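Local coordinates for mitomycin biosynthesis 6-O-methyltransferase (Streptomyces lavendulae, PDB 3GWZ), which methylates the quinone hydroxyl of 6-demethylmitomycins A and B with S-adenosyl-L-methionine to give mitomycins A and B, working as a homodimer, at residues A[306-311]-A[319-324]; A[76-81]-A[86-91]. All coordinates share one frame; numbering follows the deposited sequence.

Contact 1: A[306-311]-A[319-324]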
loop_
_atom_site.group_PDB
_atom_site.type_symbol
_atom_site.label_atom_id
_atom_site.label_comp_id
_atom_site.label_asym_id
_atom_site.label_seq_id
_atom_site.Cartn_x
_atom_site.Cartn_y
_atom_site.Cartn_z
ATOM N N ILE A 306 32.617 5.327 6.322
ATOM C CA ILE A 306 31.431 5.131 7.142
ATOM C C ILE A 306 31.070 3.654 7.130
ATOM O O ILE A 306 30.613 3.124 6.121
ATOM C CB ILE A 306 30.268 6.000 6.630
ATOM C CG1 ILE A 306 30.715 7.469 6.595
ATOM C CG2 ILE A 306 29.029 5.824 7.504
ATOM C CD1 ILE A 306 29.771 8.395 5.844
ATOM N N ASP A 307 31.313 2.970 8.237
ATOM C CA ASP A 307 31.099 1.527 8.223
ATOM C C ASP A 307 30.848 0.966 9.613
ATOM O O ASP A 307 30.869 1.695 10.610
ATOM C CB ASP A 307 32.271 0.807 7.532
ATOM C CG ASP A 307 31.803 -0.176 6.456
ATOM O OD1 ASP A 307 30.756 -0.830 6.663
ATOM O OD2 ASP A 307 32.476 -0.295 5.402
ATOM N N ASN A 308 30.563 -0.330 9.658
ATOM C CA ASN A 308 30.362 -1.023 10.913
ATOM C C ASN A 308 31.735 -1.266 11.524
ATOM O O ASN A 308 32.602 -1.846 10.879
ATOM C CB ASN A 308 29.621 -2.341 10.663
ATOM C CG ASN A 308 28.316 -2.143 9.890
ATOM O OD1 ASN A 308 27.554 -1.223 10.174
ATOM N ND2 ASN A 308 28.062 -3.003 8.907
ATOM N N LEU A 309 31.955 -0.794 12.743
ATOM C CA LEU A 309 33.237 -1.031 13.396
ATOM C C LEU A 309 33.118 -2.070 14.497
ATOM O O LEU A 309 32.202 -2.018 15.312
ATOM C CB LEU A 309 33.837 0.264 13.956
ATOM C CG LEU A 309 34.873 0.931 13.042
ATOM C CD1 LEU A 309 34.275 1.200 11.683
ATOM C CD2 LEU A 309 35.401 2.210 13.655
ATOM N N ILE A 310 34.059 -3.007 14.507
ATOM C CA ILE A 310 34.137 -4.029 15.544
ATOM C C ILE A 310 34.879 -3.477 16.752
ATOM O O ILE A 310 36.038 -3.066 16.638
ATOM C CB ILE A 310 34.926 -5.246 15.047
ATOM C CG1 ILE A 310 34.215 -5.882 13.851
ATOM C CG2 ILE A 310 35.157 -6.251 16.195
ATOM C CD1 ILE A 310 32.842 -6.411 14.192
ATOM N N ASP A 311 34.205 -3.455 17.897
ATOM C CA ASP A 311 34.838 -3.047 19.139
ATOM C C ASP A 311 35.066 -4.258 20.036
ATOM O O ASP A 311 35.081 -5.399 19.565
ATOM C CB ASP A 311 34.022 -1.964 19.857
ATOM C CG ASP A 311 32.639 -2.436 20.261
ATOM O OD1 ASP A 311 32.395 -3.662 20.275
ATOM O OD2 ASP A 311 31.790 -1.575 20.573
ATOM N N LEU A 319 27.961 -9.334 14.371
ATOM C CA LEU A 319 28.713 -10.497 13.932
ATOM C C LEU A 319 27.954 -11.333 12.882
ATOM O O LEU A 319 28.565 -11.947 12.008
ATOM C CB LEU A 319 29.140 -11.341 15.139
ATOM C CG LEU A 319 30.064 -10.608 16.125
ATOM C CD1 LEU A 319 30.550 -11.556 17.216
ATOM C CD2 LEU A 319 31.268 -9.998 15.400
ATOM N N PHE A 320 26.628 -11.363 12.959
ATOM C CA PHE A 320 25.855 -12.039 11.918
ATOM C C PHE A 320 26.062 -11.348 10.567
ATOM O O PHE A 320 26.259 -12.000 9.544
ATOM C CB PHE A 320 24.360 -12.104 12.280
ATOM C CG PHE A 320 24.022 -13.226 13.221
ATOM C CD1 PHE A 320 24.224 -14.547 12.840
ATOM C CD2 PHE A 320 23.507 -12.964 14.483
ATOM C CE1 PHE A 320 23.919 -15.586 13.705
ATOM C CE2 PHE A 320 23.204 -13.993 15.349
ATOM C CZ PHE A 320 23.405 -15.306 14.961
ATOM N N VAL A 321 26.038 -10.022 10.565
ATOM C CA VAL A 321 26.254 -9.289 9.320
ATOM C C VAL A 321 27.671 -9.532 8.798
ATOM O O VAL A 321 27.884 -9.635 7.597
ATOM C CB VAL A 321 25.980 -7.785 9.492
ATOM C CG1 VAL A 321 26.423 -7.017 8.241
ATOM C CG2 VAL A 321 24.494 -7.564 9.746
ATOM N N ASP A 322 28.633 -9.640 9.710
ATOM C CA ASP A 322 30.003 -9.975 9.330
ATOM C C ASP A 322 30.059 -11.311 8.582
ATOM O O ASP A 322 30.778 -11.456 7.598
ATOM C CB ASP A 322 30.900 -10.055 10.566
ATOM C CG ASP A 322 32.300 -10.553 10.235
ATOM O OD1 ASP A 322 33.128 -9.736 9.751
ATOM O OD2 ASP A 322 32.572 -11.758 10.460
ATOM N N LEU A 323 29.310 -12.293 9.079
ATOM C CA LEU A 323 29.255 -13.612 8.448
ATOM C C LEU A 323 28.549 -13.562 7.086
ATOM O O LEU A 323 28.947 -14.251 6.164
ATOM C CB LEU A 323 28.574 -14.638 9.373
ATOM C CG LEU A 323 28.898 -16.104 9.055
ATOM C CD1 LEU A 323 30.400 -16.372 9.214
ATOM C CD2 LEU A 323 28.080 -17.041 9.936
ATOM N N LEU A 324 27.501 -12.750 6.967
ATOM C CA LEU A 324 26.852 -12.525 5.672
ATOM C C LEU A 324 27.845 -11.934 4.639
ATOM O O LEU A 324 27.862 -12.341 3.469
ATOM C CB LEU A 324 25.625 -11.603 5.817
ATOM C CG LEU A 324 24.848 -11.284 4.520
ATOM C CD1 LEU A 324 24.167 -12.525 3.939
ATOM C CD2 LEU A 324 23.812 -10.163 4.704
#

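Contact 2: A[76-81]-A[86-91]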
loop_
_atom_site.group_PDB
_atom_site.type_symbol
_atom_site.label_atom_id
_atom_site.label_comp_id
_atom_site.label_asym_id
_atom_site.label_seq_id
_atom_site.Cartn_x
_atom_site.Cartn_y
_atom_site.Cartn_z
ATOM N N ALA A 76 -8.865 -18.625 1.168
ATOM C CA ALA A 76 -8.844 -17.406 0.361
ATOM C C ALA A 76 -7.413 -16.944 0.083
ATOM O O ALA A 76 -7.088 -16.537 -1.035
ATOM C CB ALA A 76 -9.629 -16.303 1.046
ATOM N N LEU A 77 -6.564 -16.999 1.103
ATOM C CA LEU A 77 -5.164 -16.643 0.932
ATOM C C LEU A 77 -4.473 -17.571 -0.071
ATOM O O LEU A 77 -3.649 -17.126 -0.871
ATOM C CB LEU A 77 -4.438 -16.653 2.279
ATOM C CG LEU A 77 -4.882 -15.596 3.288
ATOM C CD1 LEU A 77 -4.266 -15.884 4.653
ATOM C CD2 LEU A 77 -4.518 -14.185 2.810
ATOM N N ALA A 78 -4.814 -18.856 -0.034
ATOM C CA ALA A 78 -4.248 -19.821 -0.977
ATOM C C ALA A 78 -4.682 -19.529 -2.409
ATOM O O ALA A 78 -3.870 -19.558 -3.331
ATOM C CB ALA A 78 -4.613 -21.250 -0.583
ATOM N N GLU A 79 -5.968 -19.248 -2.594
ATOM C CA GLU A 79 -6.479 -18.904 -3.919
ATOM C C GLU A 79 -5.794 -17.658 -4.482
ATOM O O GLU A 79 -5.394 -17.636 -5.646
ATOM C CB GLU A 79 -7.996 -18.707 -3.880
ATOM C CG GLU A 79 -8.574 -18.140 -5.165
ATOM C CD GLU A 79 -10.068 -18.362 -5.273
ATOM O OE1 GLU A 79 -10.627 -19.061 -4.400
ATOM O OE2 GLU A 79 -10.680 -17.843 -6.231
ATOM N N ALA A 80 -5.649 -16.628 -3.654
ATOM C CA ALA A 80 -5.031 -15.382 -4.102
ATOM C C ALA A 80 -3.526 -15.507 -4.379
ATOM O O ALA A 80 -2.987 -14.792 -5.220
ATOM C CB ALA A 80 -5.292 -14.268 -3.104
ATOM N N THR A 81 -2.838 -16.401 -3.678
ATOM C CA THR A 81 -1.382 -16.482 -3.828
ATOM C C THR A 81 -0.932 -17.566 -4.803
ATOM O O THR A 81 0.237 -17.613 -5.186
ATOM C CB THR A 81 -0.671 -16.719 -2.472
ATOM O OG1 THR A 81 -1.086 -17.976 -1.929
ATOM C CG2 THR A 81 -1.003 -15.614 -1.485
ATOM N N GLN A 86 -4.052 -26.819 1.712
ATOM C CA GLN A 86 -3.639 -27.546 2.916
ATOM C C GLN A 86 -2.224 -27.140 3.366
ATOM O O GLN A 86 -1.954 -27.019 4.560
ATOM C CB GLN A 86 -3.727 -29.069 2.689
ATOM C CG GLN A 86 -3.175 -29.920 3.844
ATOM C CD GLN A 86 -3.004 -31.404 3.493
ATOM O OE1 GLN A 86 -3.349 -31.851 2.394
ATOM N NE2 GLN A 86 -2.460 -32.171 4.435
ATOM N N THR A 87 -1.319 -26.925 2.417
ATOM C CA THR A 87 0.073 -26.598 2.787
ATOM C C THR A 87 0.228 -25.163 3.300
ATOM O O THR A 87 0.973 -24.912 4.251
ATOM C CB THR A 87 1.066 -26.873 1.632
ATOM O OG1 THR A 87 0.850 -28.191 1.121
ATOM C CG2 THR A 87 2.505 -26.777 2.127
ATOM N N LEU A 88 -0.481 -24.219 2.687
ATOM C CA LEU A 88 -0.460 -22.845 3.171
ATOM C C LEU A 88 -1.032 -22.789 4.590
ATOM O O LEU A 88 -0.531 -22.057 5.435
ATOM C CB LEU A 88 -1.255 -21.922 2.243
ATOM C CG LEU A 88 -1.137 -20.440 2.603
ATOM C CD1 LEU A 88 0.336 -20.022 2.612
ATOM C CD2 LEU A 88 -1.944 -19.572 1.650
ATOM N N ARG A 89 -2.075 -23.574 4.841
ATOM C CA ARG A 89 -2.645 -23.683 6.184
ATOM C C ARG A 89 -1.620 -24.199 7.208
ATOM O O ARG A 89 -1.503 -23.653 8.297
ATOM C CB ARG A 89 -3.902 -24.571 6.184
ATOM C CG ARG A 89 -4.595 -24.662 7.546
ATOM C CD ARG A 89 -5.927 -25.409 7.477
ATOM N NE ARG A 89 -6.877 -24.682 6.642
ATOM C CZ ARG A 89 -7.282 -25.100 5.451
ATOM N NH1 ARG A 89 -6.849 -26.259 4.974
ATOM N NH2 ARG A 89 -8.140 -24.375 4.750
ATOM N N ARG A 90 -0.886 -25.249 6.855
ATOM C CA ARG A 90 0.191 -25.740 7.710
ATOM C C ARG A 90 1.209 -24.622 7.959
ATOM O O ARG A 90 1.622 -24.386 9.100
ATOM C CB ARG A 90 0.883 -26.956 7.079
ATOM C CG ARG A 90 -0.004 -28.218 7.007
ATOM C CD ARG A 90 0.512 -29.213 5.970
ATOM N NE ARG A 90 1.711 -29.922 6.425
ATOM C CZ ARG A 90 2.257 -30.952 5.790
ATOM N NH1 ARG A 90 1.716 -31.397 4.661
ATOM N NH2 ARG A 90 3.343 -31.543 6.281
ATOM N N LEU A 91 1.610 -23.934 6.895
ATOM C CA LEU A 91 2.606 -22.860 7.030
ATOM C C LEU A 91 2.109 -21.748 7.946
ATOM O O LEU A 91 2.834 -21.271 8.809
ATOM C CB LEU A 91 2.963 -22.253 5.674
ATOM C CG LEU A 91 4.217 -21.359 5.717
ATOM C CD1 LEU A 91 5.470 -22.215 5.611
ATOM C CD2 LEU A 91 4.203 -20.320 4.602
#

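Contact 1: A[306-311]-A[319-324]
At the substrate side of the methyltransferase domain, Asn308 on strand 302-308 faces Val321 on helix 316-329, and two residues further along the chain Ile310 faces Leu319. Both meetings are slight, and no hydrogen bond joins the two segments. The apolar one sets Ile310 CD1 4.1 Å from Leu319 CD2, methyl against methyl, with the side chains crossing at about a right angle. Ile310 directs its CB at the helix; with CG1 beside the backbone N (chi1 -62°), CD1 is the atom that reaches Leu319. The CB of Leu319 does not aim at the strand, and the leucine makes contact through its terminal branch. The polar end is looser still: Asn308 ND2 lies 4.4 Å from Val321 CG1, a distance that means grazing contact. That amide nitrogen is instead engaged by Glu333 through a hydrogen bond, which fixes one end of the amide.

In the Rossmann-like fold of class I methyltransferases, strand 302-308 follows 271-275 in the parallel part of the sheet. Asn308 is a substrate-binding residue whose side chain lies about 4 Å from that of His279, the inferred proton acceptor, and about 9 Å from bound S-adenosyl-L-homocysteine, measured between nearest atoms. Next to it, Asp307 OD1 accepts a hydrogen bond from the backbone N of Asn308, 3.0 Å away, on the anti side of the carboxylate and 15° out of its plane; the same oxygen is also hydrogen-bonded to His276 ND1. On the helix, Asp322 OD2 forms a salt bridge with Arg90 of the second subunit.

Contact 2: A[76-81]-A[86-91]
Leu88 drives one methyl, CD2, against helix 74-81, and every close approach between 76-81 and 86-91 ends on that atom. It stands 3.4 Å from Ala78 N, 3.7 Å from Leu77 C and 3.9 Å from Ala78 CB, so it rests on the peptide joining the two residues as well as on side-chain carbon. The leucine gets there because its CG is anti to the backbone N (chi1 -173°), which extends the branch across the gap between the helices. Ala78, with only a methyl for a side chain, sits where the backbones are nearest, its CA 6.4 Å from the CA of Leu88; the axes of the short helical segments approach to 9.4 Å at 116° between their N-to-C directions.

Thr81 adds less: its OG1 is 4.0 Å from the same methyl, and little of the residue is buried by the other helix. That hydroxyl donates to Leu77 O at 2.9 Å, tilted 27° from the carbonyl plane, while Thr81 N reaches the oxygen from the opposite face. The loose side is polar and open: Glu79 and Gln86 are exposed and point away from the facing helix.

The two helices form a helix-turn-helix unit, consistent with the winged-helix fold of O-methyltransferase dimerisation domains, in which antiparallel strands 72-73, 109-111 and 102-103 accompany the helices. Val150 of the second subunit packs on Leu88 as well. With the Thr81 hydroxyl and the Leu77 carbonyl satisfied within their own helix, what joins the segments is van der Waals packing of one leucine methyl on side-chain carbon and peptide, with no hydrogen bond passing between them.

Overall arrangement
Contact 2 comes first along the chain, in the dimerisation domain, where helices 74-81 and 85-97 meet about 31 Å from the centre of the chain; contact 1 follows in the methyltransferase domain, between strand 302-308 of the seven-stranded mixed sheet and helix 316-329, about 11 Å from that centre. Their centres lie 38 Å apart and their nearest atoms about 21 Å, so within one chain they do not touch. The dimer brings the two regions together: Leu91 packs on Leu323 of the second subunit, and Arg90 NH2 is hydrogen-bonded to Gly331 O of that subunit. Helix 85-97 of each subunit thus abuts the helix beside its partner's substrate site.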